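Local coordinates for cytochrome c-552/4 domain-containing protein (Ignicoccus hospitalis KIN4/I, PDB 4QO5) that is a membrane-associated octaheme cytochrome c that probably serves in electron transfer, at residues Glu50-Gln53 and Glu58-Val61; Ile226-Ala229 and Tyr233-Gly236; Gln237-Leu240 and Pro245-Asn248. All coordinates share one frame; numbering follows the deposited sequence.

Contact 1 of 3, residues Glu50-Gln53 and Glu58-Val61. With HEC (heme c), chain D.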
loop_
_atom_site.group_PDB
_atom_site.type_symbol
_atom_site.label_atom_id
_atom_site.label_comp_id
_atom_site.label_asym_id
_atom_site.label_seq_id
_atom_site.Cartn_x
_atom_site.Cartn_y
_atom_site.Cartn_z
ATOM N N GLU A 50 25.580 30.619 17.373
ATOM C CA GLU A 50 26.426 29.651 16.668
ATOM C C GLU A 50 25.962 29.408 15.239
ATOM O O GLU A 50 26.783 29.306 14.322
ATOM C CB GLU A 50 26.481 28.320 17.439
ATOM C CG GLU A 50 27.305 28.437 18.721
ATOM C CD GLU A 50 27.124 27.270 19.688
ATOM O OE1 GLU A 50 27.880 27.246 20.686
ATOM O OE2 GLU A 50 26.242 26.399 19.466
ATOM N N ALA A 51 24.650 29.296 15.043
ATOM C CA ALA A 51 24.122 29.074 13.698
ATOM C C ALA A 51 24.461 30.253 12.793
ATOM O O ALA A 51 24.789 30.070 11.620
ATOM C CB ALA A 51 22.636 28.849 13.735
ATOM N N TRP A 52 24.393 31.463 13.339
ATOM C CA TRP A 52 24.731 32.646 12.544
ATOM C C TRP A 52 26.206 32.747 12.120
ATOM O O TRP A 52 26.542 33.532 11.233
ATOM C CB TRP A 52 24.231 33.950 13.200
ATOM C CG TRP A 52 22.842 34.271 12.731
ATOM C CD1 TRP A 52 21.676 34.091 13.418
ATOM C CD2 TRP A 52 22.478 34.768 11.441
ATOM N NE1 TRP A 52 20.609 34.465 12.639
ATOM C CE2 TRP A 52 21.077 34.877 11.416
ATOM C CE3 TRP A 52 23.205 35.125 10.299
ATOM C CZ2 TRP A 52 20.386 35.337 10.300
ATOM C CZ3 TRP A 52 22.518 35.583 9.188
ATOM C CH2 TRP A 52 21.122 35.687 9.197
ATOM N N GLN A 53 27.077 31.941 12.726
ATOM C CA GLN A 53 28.485 31.917 12.327
ATOM C C GLN A 53 28.712 31.100 11.053
ATOM O O GLN A 53 29.750 31.238 10.410
ATOM C CB GLN A 53 29.356 31.336 13.439
ATOM C CG GLN A 53 29.399 32.176 14.702
ATOM C CD GLN A 53 30.016 31.426 15.867
ATOM O OE1 GLN A 53 30.819 30.506 15.672
ATOM N NE2 GLN A 53 29.634 31.802 17.086
ATOM N N GLU A 58 24.781 26.935 4.383
ATOM C CA GLU A 58 24.784 25.881 5.385
ATOM C C GLU A 58 23.834 26.231 6.537
ATOM O O GLU A 58 23.351 25.364 7.264
ATOM C CB GLU A 58 26.213 25.724 5.917
ATOM C CG GLU A 58 26.376 24.770 7.092
ATOM C CD GLU A 58 26.429 23.313 6.662
ATOM O OE1 GLU A 58 26.766 23.056 5.486
ATOM O OE2 GLU A 58 26.143 22.428 7.502
ATOM N N ARG A 59 23.574 27.517 6.695
ATOM C CA ARG A 59 22.856 28.030 7.856
ATOM C C ARG A 59 21.346 27.727 7.811
ATOM O O ARG A 59 20.710 27.855 6.767
ATOM C CB ARG A 59 23.116 29.548 7.899
ATOM C CG ARG A 59 22.462 30.321 8.995
ATOM C CD ARG A 59 23.102 31.709 9.101
ATOM N NE ARG A 59 22.830 32.526 7.920
ATOM C CZ ARG A 59 23.750 33.185 7.225
ATOM N NH1 ARG A 59 23.383 33.904 6.177
ATOM N NH2 ARG A 59 25.031 33.133 7.576
ATOM N N GLU A 60 20.766 27.350 8.950
ATOM C CA GLU A 60 19.341 27.043 9.007
ATOM C C GLU A 60 18.600 27.882 10.057
ATOM O O GLU A 60 17.661 27.396 10.689
ATOM C CB GLU A 60 19.127 25.552 9.296
ATOM C CG GLU A 60 19.573 24.655 8.119
ATOM C CD GLU A 60 19.283 23.184 8.363
ATOM O OE1 GLU A 60 19.646 22.667 9.440
ATOM O OE2 GLU A 60 18.705 22.542 7.461
ATOM N N VAL A 61 19.067 29.107 10.267
ATOM C CA VAL A 61 18.301 30.145 10.966
ATOM C C VAL A 61 18.186 31.301 9.987
ATOM O O VAL A 61 19.011 31.415 9.084
ATOM C CB VAL A 61 19.005 30.666 12.234
ATOM C CG1 VAL A 61 18.971 29.623 13.328
ATOM C CG2 VAL A 61 20.433 31.101 11.919
HETATM FE FE HEC D . 14.530 25.947 14.755
HETATM C CHA HEC D . 17.200 24.418 13.259
HETATM C CHB HEC D . 12.396 24.166 12.745
HETATM C CHC HEC D . 11.949 27.176 16.504
HETATM C CHD HEC D . 16.622 28.067 16.459
HETATM N NA HEC D . 14.756 24.537 13.301
HETATM C C1A HEC D . 15.953 24.040 12.831
HETATM C C2A HEC D . 15.675 23.019 11.845
HETATM C C3A HEC D . 14.338 22.964 11.708
HETATM C C4A HEC D . 13.741 23.915 12.616
HETATM C CMA HEC D . 13.528 22.049 10.765
HETATM C CAA HEC D . 16.759 22.209 11.068
HETATM C CBA HEC D . 16.885 20.837 11.742
HETATM C CGA HEC D . 17.770 19.913 10.937
HETATM O O1A HEC D . 18.591 20.372 10.101
HETATM O O2A HEC D . 17.649 18.682 11.151
HETATM N NB HEC D . 12.630 25.742 14.571
HETATM C C1B HEC D . 11.890 24.905 13.770
HETATM C C2B HEC D . 10.525 24.925 14.179
HETATM C C3B HEC D . 10.463 25.727 15.270
HETATM C C4B HEC D . 11.750 26.254 15.519
HETATM C CMB HEC D . 9.446 24.081 13.470
HETATM C CAB HEC D . 9.379 26.126 16.269
HETATM C CBB HEC D . 8.399 24.934 16.570
HETATM N NC HEC D . 14.298 27.394 16.158
HETATM C C1C HEC D . 13.155 27.735 16.811
HETATM C C2C HEC D . 13.397 28.913 17.631
HETATM C C3C HEC D . 14.740 28.905 17.822
HETATM C C4C HEC D . 15.299 28.105 16.760
HETATM C CMC HEC D . 12.342 29.286 18.707
HETATM C CAC HEC D . 15.710 29.781 18.677
HETATM C CBC HEC D . 15.195 30.331 20.027
HETATM N ND HEC D . 16.536 26.208 14.853
HETATM C C1D HEC D . 17.201 27.127 15.645
HETATM C C2D HEC D . 18.616 26.963 15.514
HETATM C C3D HEC D . 18.812 25.841 14.515
HETATM C C4D HEC D . 17.475 25.435 14.134
HETATM C CMD HEC D . 19.734 27.758 16.220
HETATM C CAD HEC D . 20.181 25.311 14.046
HETATM C CBD HEC D . 20.496 26.047 12.741
HETATM C CGD HEC D . 21.881 25.736 12.231
HETATM O O1D HEC D . 22.289 26.315 11.171
HETATM O O2D HEC D . 22.573 24.918 12.885
#

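Contact 2 of 3, residues Ile226-Ala229 and Tyr233-Gly236. With HEC (heme c), chain G.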
loop_
_atom_site.group_PDB
_atom_site.type_symbol
_atom_site.label_atom_id
_atom_site.label_comp_id
_atom_site.label_asym_id
_atom_site.label_seq_id
_atom_site.Cartn_x
_atom_site.Cartn_y
_atom_site.Cartn_z
ATOM N N ILE A 226 15.244 17.314 9.483
ATOM C CA ILE A 226 15.089 17.481 8.046
ATOM C C ILE A 226 15.268 16.163 7.306
ATOM O O ILE A 226 14.820 16.023 6.172
ATOM C CB ILE A 226 15.996 18.577 7.439
ATOM C CG1 ILE A 226 17.472 18.184 7.538
ATOM C CG2 ILE A 226 15.696 19.936 8.093
ATOM C CD1 ILE A 226 18.390 19.123 6.737
ATOM N N GLU A 227 15.889 15.181 7.956
ATOM C CA GLU A 227 15.983 13.866 7.330
ATOM C C GLU A 227 14.586 13.253 7.234
ATOM O O GLU A 227 14.270 12.572 6.263
ATOM C CB GLU A 227 16.973 12.949 8.060
ATOM C CG GLU A 227 16.951 11.515 7.559
ATOM C CD GLU A 227 18.220 10.756 7.913
ATOM O OE1 GLU A 227 19.228 11.417 8.246
ATOM O OE2 GLU A 227 18.214 9.507 7.844
ATOM N N ILE A 228 13.735 13.520 8.226
ATOM C CA ILE A 228 12.343 13.110 8.114
ATOM C C ILE A 228 11.568 13.947 7.090
ATOM O O ILE A 228 10.792 13.407 6.293
ATOM C CB ILE A 228 11.624 13.112 9.489
ATOM C CG1 ILE A 228 12.202 12.003 10.377
ATOM C CG2 ILE A 228 10.125 12.912 9.296
ATOM C CD1 ILE A 228 11.537 11.873 11.758
ATOM N N ALA A 229 11.807 15.261 7.077
ATOM C CA ALA A 229 11.105 16.154 6.161
ATOM C C ALA A 229 11.421 15.785 4.714
ATOM O O ALA A 229 10.594 15.971 3.825
ATOM C CB ALA A 229 11.489 17.613 6.432
ATOM N N TYR A 233 7.945 9.248 3.467
ATOM C CA TYR A 233 6.990 8.760 4.456
ATOM C C TYR A 233 6.230 9.905 5.078
ATOM O O TYR A 233 5.029 9.827 5.302
ATOM C CB TYR A 233 7.720 8.012 5.554
ATOM C CG TYR A 233 8.403 6.771 5.052
ATOM C CD1 TYR A 233 7.661 5.690 4.620
ATOM C CD2 TYR A 233 9.793 6.685 5.018
ATOM C CE1 TYR A 233 8.281 4.540 4.165
ATOM C CE2 TYR A 233 10.423 5.530 4.566
ATOM C CZ TYR A 233 9.658 4.469 4.147
ATOM O OH TYR A 233 10.276 3.326 3.685
ATOM N N THR A 234 6.939 10.995 5.312
ATOM C CA THR A 234 6.326 12.107 6.004
ATOM C C THR A 234 5.198 12.778 5.192
ATOM O O THR A 234 4.171 13.143 5.748
ATOM C CB THR A 234 7.377 13.113 6.480
ATOM O OG1 THR A 234 6.796 13.885 7.521
ATOM C CG2 THR A 234 7.870 14.037 5.344
ATOM N N CYS A 235 5.379 12.911 3.879
ATOM C CA CYS A 235 4.340 13.486 3.026
ATOM C C CYS A 235 3.212 12.505 2.830
ATOM O O CYS A 235 2.071 12.891 2.557
ATOM C CB CYS A 235 4.889 13.891 1.643
ATOM S SG CYS A 235 6.508 14.641 1.657
ATOM N N GLY A 236 3.549 11.220 2.933
ATOM C CA GLY A 236 2.572 10.146 2.889
ATOM C C GLY A 236 1.584 10.132 4.048
ATOM O O GLY A 236 0.652 9.329 4.038
HETATM FE FE HEC G . 1.101 18.669 1.181
HETATM C CHA HEC G . -0.888 20.709 -0.784
HETATM C CHB HEC G . 3.548 18.689 -1.242
HETATM C CHC HEC G . 3.264 17.196 3.390
HETATM C CHD HEC G . -1.422 18.266 3.395
HETATM N NA HEC G . 1.323 19.565 -0.645
HETATM C C1A HEC G . 0.341 20.313 -1.280
HETATM C C2A HEC G . 0.852 20.667 -2.592
HETATM C C3A HEC G . 2.077 20.121 -2.724
HETATM C C4A HEC G . 2.395 19.402 -1.510
HETATM C CMA HEC G . 3.015 20.199 -3.951
HETATM C CAA HEC G . 0.064 21.501 -3.627
HETATM C CBA HEC G . 0.133 22.998 -3.328
HETATM C CGA HEC G . -0.990 23.415 -2.415
HETATM O O1A HEC G . -0.682 24.048 -1.369
HETATM O O2A HEC G . -2.182 23.112 -2.713
HETATM N NB HEC G . 2.997 18.044 1.082
HETATM C C1B HEC G . 3.870 18.191 0.009
HETATM C C2B HEC G . 5.194 17.767 0.439
HETATM C C3B HEC G . 5.100 17.409 1.738
HETATM C C4B HEC G . 3.729 17.539 2.137
HETATM C CMB HEC G . 6.449 17.845 -0.458
HETATM C CAB HEC G . 6.127 16.969 2.808
HETATM C CBB HEC G . 7.593 17.445 2.652
HETATM N NC HEC G . 0.952 17.837 3.009
HETATM C C1C HEC G . 1.963 17.326 3.778
HETATM C C2C HEC G . 1.378 16.707 4.968
HETATM C C3C HEC G . 0.185 17.321 5.078
HETATM C C4C HEC G . -0.170 17.847 3.779
HETATM C CMC HEC G . 2.368 16.381 6.115
HETATM C CAC HEC G . -0.925 17.309 6.168
HETATM C CBC HEC G . -0.510 17.192 7.661
HETATM N ND HEC G . -0.866 19.373 1.264
HETATM C C1D HEC G . -1.723 19.070 2.329
HETATM C C2D HEC G . -2.989 19.732 2.128
HETATM C C3D HEC G . -2.827 20.504 0.826
HETATM C C4D HEC G . -1.478 20.236 0.372
HETATM C CMD HEC G . -4.233 19.668 3.040
HETATM C CAD HEC G . -3.878 21.414 0.161
HETATM C CBD HEC G . -3.633 22.857 0.588
HETATM C CGD HEC G . -4.606 23.740 -0.160
HETATM O O1D HEC G . -4.424 23.923 -1.396
HETATM O O2D HEC G . -5.550 24.273 0.483
#

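Contact 3 of 3, residues Gln237-Leu240 and Pro245-Asn248. With HEC (heme c), chain G.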
loop_
_atom_site.group_PDB
_atom_site.type_symbol
_atom_site.label_atom_id
_atom_site.label_comp_id
_atom_site.label_asym_id
_atom_site.label_seq_id
_atom_site.Cartn_x
_atom_site.Cartn_y
_atom_site.Cartn_z
ATOM N N GLN A 237 1.772 11.003 5.045
ATOM C CA GLN A 237 0.754 11.166 6.078
ATOM C C GLN A 237 -0.532 11.613 5.394
ATOM O O GLN A 237 -1.622 11.207 5.779
ATOM C CB GLN A 237 1.174 12.211 7.139
ATOM C CG GLN A 237 0.168 12.338 8.315
ATOM C CD GLN A 237 0.343 13.605 9.163
ATOM O OE1 GLN A 237 1.304 14.350 9.005
ATOM N NE2 GLN A 237 -0.593 13.832 10.086
ATOM N N CYS A 238 -0.395 12.460 4.371
ATOM C CA CYS A 238 -1.558 13.141 3.797
ATOM C C CYS A 238 -1.674 13.036 2.288
ATOM O O CYS A 238 -2.728 13.329 1.721
ATOM C CB CYS A 238 -1.487 14.609 4.154
ATOM S SG CYS A 238 -1.400 14.756 5.909
ATOM N N HIS A 239 -0.595 12.653 1.620
ATOM C CA HIS A 239 -0.664 12.589 0.160
ATOM C C HIS A 239 -0.788 11.150 -0.331
ATOM O O HIS A 239 0.158 10.601 -0.898
ATOM C CB HIS A 239 0.548 13.252 -0.488
ATOM C CG HIS A 239 0.522 14.739 -0.393
ATOM N ND1 HIS A 239 0.163 15.546 -1.452
ATOM C CD2 HIS A 239 0.755 15.565 0.650
ATOM C CE1 HIS A 239 0.208 16.809 -1.073
ATOM N NE2 HIS A 239 0.548 16.841 0.201
ATOM N N LEU A 240 -1.982 10.582 -0.143
ATOM C CA LEU A 240 -2.271 9.199 -0.461
ATOM C C LEU A 240 -3.454 9.011 -1.394
ATOM O O LEU A 240 -4.328 9.866 -1.524
ATOM C CB LEU A 240 -2.612 8.420 0.818
ATOM C CG LEU A 240 -1.566 8.190 1.887
ATOM C CD1 LEU A 240 -2.170 7.287 2.974
ATOM C CD2 LEU A 240 -0.335 7.560 1.271
ATOM N N PRO A 245 -2.726 10.802 -4.661
ATOM C CA PRO A 245 -1.844 9.641 -4.477
ATOM C C PRO A 245 -0.376 9.904 -4.788
ATOM O O PRO A 245 0.254 9.061 -5.434
ATOM C CB PRO A 245 -2.377 8.648 -5.509
ATOM C CG PRO A 245 -2.804 9.541 -6.669
ATOM C CD PRO A 245 -3.460 10.734 -5.940
ATOM N N ALA A 246 0.163 11.046 -4.380
ATOM C CA ALA A 246 1.559 11.325 -4.691
ATOM C C ALA A 246 2.522 10.308 -4.044
ATOM O O ALA A 246 3.466 9.842 -4.697
ATOM C CB ALA A 246 1.918 12.774 -4.368
ATOM N N PHE A 247 2.249 9.895 -2.806
ATOM C CA PHE A 247 3.102 8.902 -2.167
ATOM C C PHE A 247 3.096 7.577 -2.917
ATOM O O PHE A 247 4.137 6.942 -3.087
ATOM C CB PHE A 247 2.708 8.662 -0.700
ATOM C CG PHE A 247 3.552 7.635 -0.019
ATOM C CD1 PHE A 247 4.817 7.963 0.434
ATOM C CD2 PHE A 247 3.088 6.337 0.161
ATOM C CE1 PHE A 247 5.611 7.032 1.064
ATOM C CE2 PHE A 247 3.880 5.390 0.786
ATOM C CZ PHE A 247 5.146 5.741 1.245
ATOM N N ASN A 248 1.916 7.162 -3.364
ATOM C CA ASN A 248 1.754 5.844 -3.970
ATOM C C ASN A 248 2.393 5.815 -5.338
ATOM O O ASN A 248 3.044 4.848 -5.716
ATOM C CB ASN A 248 0.281 5.533 -4.117
ATOM C CG ASN A 248 -0.480 5.670 -2.805
ATOM O OD1 ASN A 248 -0.923 6.762 -2.441
ATOM N ND2 ASN A 248 -0.635 4.560 -2.094
HETATM FE FE HEC G . 1.101 18.669 1.181
HETATM C CHA HEC G . -0.888 20.709 -0.784
HETATM C CHB HEC G . 3.548 18.689 -1.242
HETATM C CHC HEC G . 3.264 17.196 3.390
HETATM C CHD HEC G . -1.422 18.266 3.395
HETATM N NA HEC G . 1.323 19.565 -0.645
HETATM C C1A HEC G . 0.341 20.313 -1.280
HETATM C C2A HEC G . 0.852 20.667 -2.592
HETATM C C3A HEC G . 2.077 20.121 -2.724
HETATM C C4A HEC G . 2.395 19.402 -1.510
HETATM C CMA HEC G . 3.015 20.199 -3.951
HETATM C CAA HEC G . 0.064 21.501 -3.627
HETATM C CBA HEC G . 0.133 22.998 -3.328
HETATM C CGA HEC G . -0.990 23.415 -2.415
HETATM O O1A HEC G . -0.682 24.048 -1.369
HETATM O O2A HEC G . -2.182 23.112 -2.713
HETATM N NB HEC G . 2.997 18.044 1.082
HETATM C C1B HEC G . 3.870 18.191 0.009
HETATM C C2B HEC G . 5.194 17.767 0.439
HETATM C C3B HEC G . 5.100 17.409 1.738
HETATM C C4B HEC G . 3.729 17.539 2.137
HETATM C CMB HEC G . 6.449 17.845 -0.458
HETATM C CAB HEC G . 6.127 16.969 2.808
HETATM C CBB HEC G . 7.593 17.445 2.652
HETATM N NC HEC G . 0.952 17.837 3.009
HETATM C C1C HEC G . 1.963 17.326 3.778
HETATM C C2C HEC G . 1.378 16.707 4.968
HETATM C C3C HEC G . 0.185 17.321 5.078
HETATM C C4C HEC G . -0.170 17.847 3.779
HETATM C CMC HEC G . 2.368 16.381 6.115
HETATM C CAC HEC G . -0.925 17.309 6.168
HETATM C CBC HEC G . -0.510 17.192 7.661
HETATM N ND HEC G . -0.866 19.373 1.264
HETATM C C1D HEC G . -1.723 19.070 2.329
HETATM C C2D HEC G . -2.989 19.732 2.128
HETATM C C3D HEC G . -2.827 20.504 0.826
HETATM C C4D HEC G . -1.478 20.236 0.372
HETATM C CMD HEC G . -4.233 19.668 3.040
HETATM C CAD HEC G . -3.878 21.414 0.161
HETATM C CBD HEC G . -3.633 22.857 0.588
HETATM C CGD HEC G . -4.606 23.740 -0.160
HETATM O O1D HEC G . -4.424 23.923 -1.396
HETATM O O2D HEC G . -5.550 24.273 0.483
#

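Contact 1 of 3, residues Glu50-Gln53 and Glu58-Val61
The indole ring of Trp52 and the guanidinium group of Arg59 lie one over the other, with their planes 20° apart, a worked example of planar side chains packing across a loop that folds back on a helix. Trp52 CZ3 sits above the centre of the guanidinium face, 3.3 Å from Arg59 CZ. The same face of the indole carries two aliphatic groups, displaced toward the rim: Arg59 CD makes a CH-pi contact with the six-membered ring, 3.9 Å from its centroid, and Val61 CG2 makes another over the five-membered ring, 3.7 Å from that centroid. The N-H of the indole is used beyond this layer, in a hydrogen bond to the carbonyl O of Thr63.

The extended first part of the arginine chain carries its methylenes past Ala51 O, 3.4 Å from Arg59 CD; the bend at chi3 (67°) then swings NE and the guanidinium over the indole. Val61 works in two directions. Its CG2 also packs on Ala51 CB at 3.6 Å, whereas CG1, anti to the carbonyl carbon (chi1 -72°), turns to the heme and touches its C2D atom.

On the heme side, Glu60 N donates a hydrogen bond to heme O1D at 2.9 Å, and Ala51 CB packs against the same carboxylate. The Glu60 side chain runs on, extended, to the second propionate, where its OE1 lies 2.6 Å from heme O1A, so close that one of the acids probably keeps a proton. Lys42 forms a salt bridge with the same Glu60 oxygen, and Lys54 NZ is hydrogen-bonded to this heme. This is a propionate-binding part of a heme c pocket in a multiheme cytochrome c, where a loop folds back on the end of a short helix.

Contact 2 of 3, residues Ile226-Ala229 and Tyr233-Gly236
Thr234 packs against Ile228 and Ala229 where a short helix leads into the CXXCH heme-binding motif, whose first cysteine is Cys235. The methyl CG2 of Thr234 rests on the carbonyl ends of the preceding helix, 3.1 Å from Ile228 O and 3.7 Å from Ala229 O, the first of these a tight approach. Ile228 CG2 meets Thr234 CB and OG1 from the flank, the two side chains crossing at about a right angle. With OG1 anti to the backbone N (chi1 -160°), the threonine methyl falls between N and the carbonyl carbon, the placement that sets it on the two oxygens.

A second shell fixes these groups. Thr234 OG1 is hydrogen-bonded to Cys218 O, and Ile228 O is held by Ser231 OG in the turn joining the helices. Further out, Tyr233 stacks on Phe260 of the second subunit, so that a neighbouring subunit packs against the helix that carries the first heme-binding cysteine.

On the heme side, Ala229 O approaches the vinyl-derived carbon CBB at 3.5 Å. Next to it is the thioether link, in which Cys235 SG is joined to heme CAB, a bond modelled long at 2.6 Å.

Contact 3 of 3, residues Gln237-Leu240 and Pro245-Asn248
Leu240 CG stands anti to its carbonyl carbon (chi1 -66°) and Phe247 CG anti to its backbone nitrogen (chi1 179°), and these two settings lay the side chains next to each other, pointing the same way. Leu240 CD2 comes to 3.8 Å from Phe247 CB and equally near CD2 of the ring. His239 turns its imidazole the other way, toward the heme, while its CB stays beside the CB of Ala246.

The polar link between the segments is made by the backbone. Phe247 N donates to His239 O at 2.9 Å in a nearly straight bond (161°), with the donor almost in line with the carbonyl. Pro245 is the N-cap of the helix, and Phe247 belongs to its first turn, where amide N-H groups have no carbonyl of a preceding turn to bind; the histidine carbonyl fills that role. The helix start may therefore polarise the peptide that follows the heme ligand. Asn248 adds to the join: its OD1 lies against the Leu240 backbone, 3.4 Å from Leu240 CA, and accepts a hydrogen bond from Asp241 N.

From this held peptide the imidazole reaches the iron, with His239 NE2 2.1 Å from FE. Lys126 NZ supplies the other axial ligand. Cys238 SG is bonded to heme CAC, a link stretched to 2.6 Å in the model, and Gln237 OE1 touches heme CBC at 3.6 Å. Tyr482 of helix 464-485 packs on Pro245 and Ala246. Second cysteine and axial histidine close a c-type CXXCH motif, and the start of the following helix packs against it; the iron carries a histidine-lysine pair.

Overall arrangement
The three contacts follow one another along the chain and lie around two hemes. Contact 1 holds the propionates of the first; contact 2 meets contact 1 through Ile226, whose N is hydrogen-bonded to a propionate of that heme and whose CD1 lies 3.5 Å from Glu60 OE2. Contacts 2 and 3, with centres about 12 Å apart, divide a single CXXCH motif between them and pack together where Gly236 CA lies 3.9 Å from Phe247 CB. Contacts 1 and 3 stay about 19 Å apart at their nearest atoms. Contact 2 thus joins two heme sites, and contacts 2 and 3 both reach the second subunit.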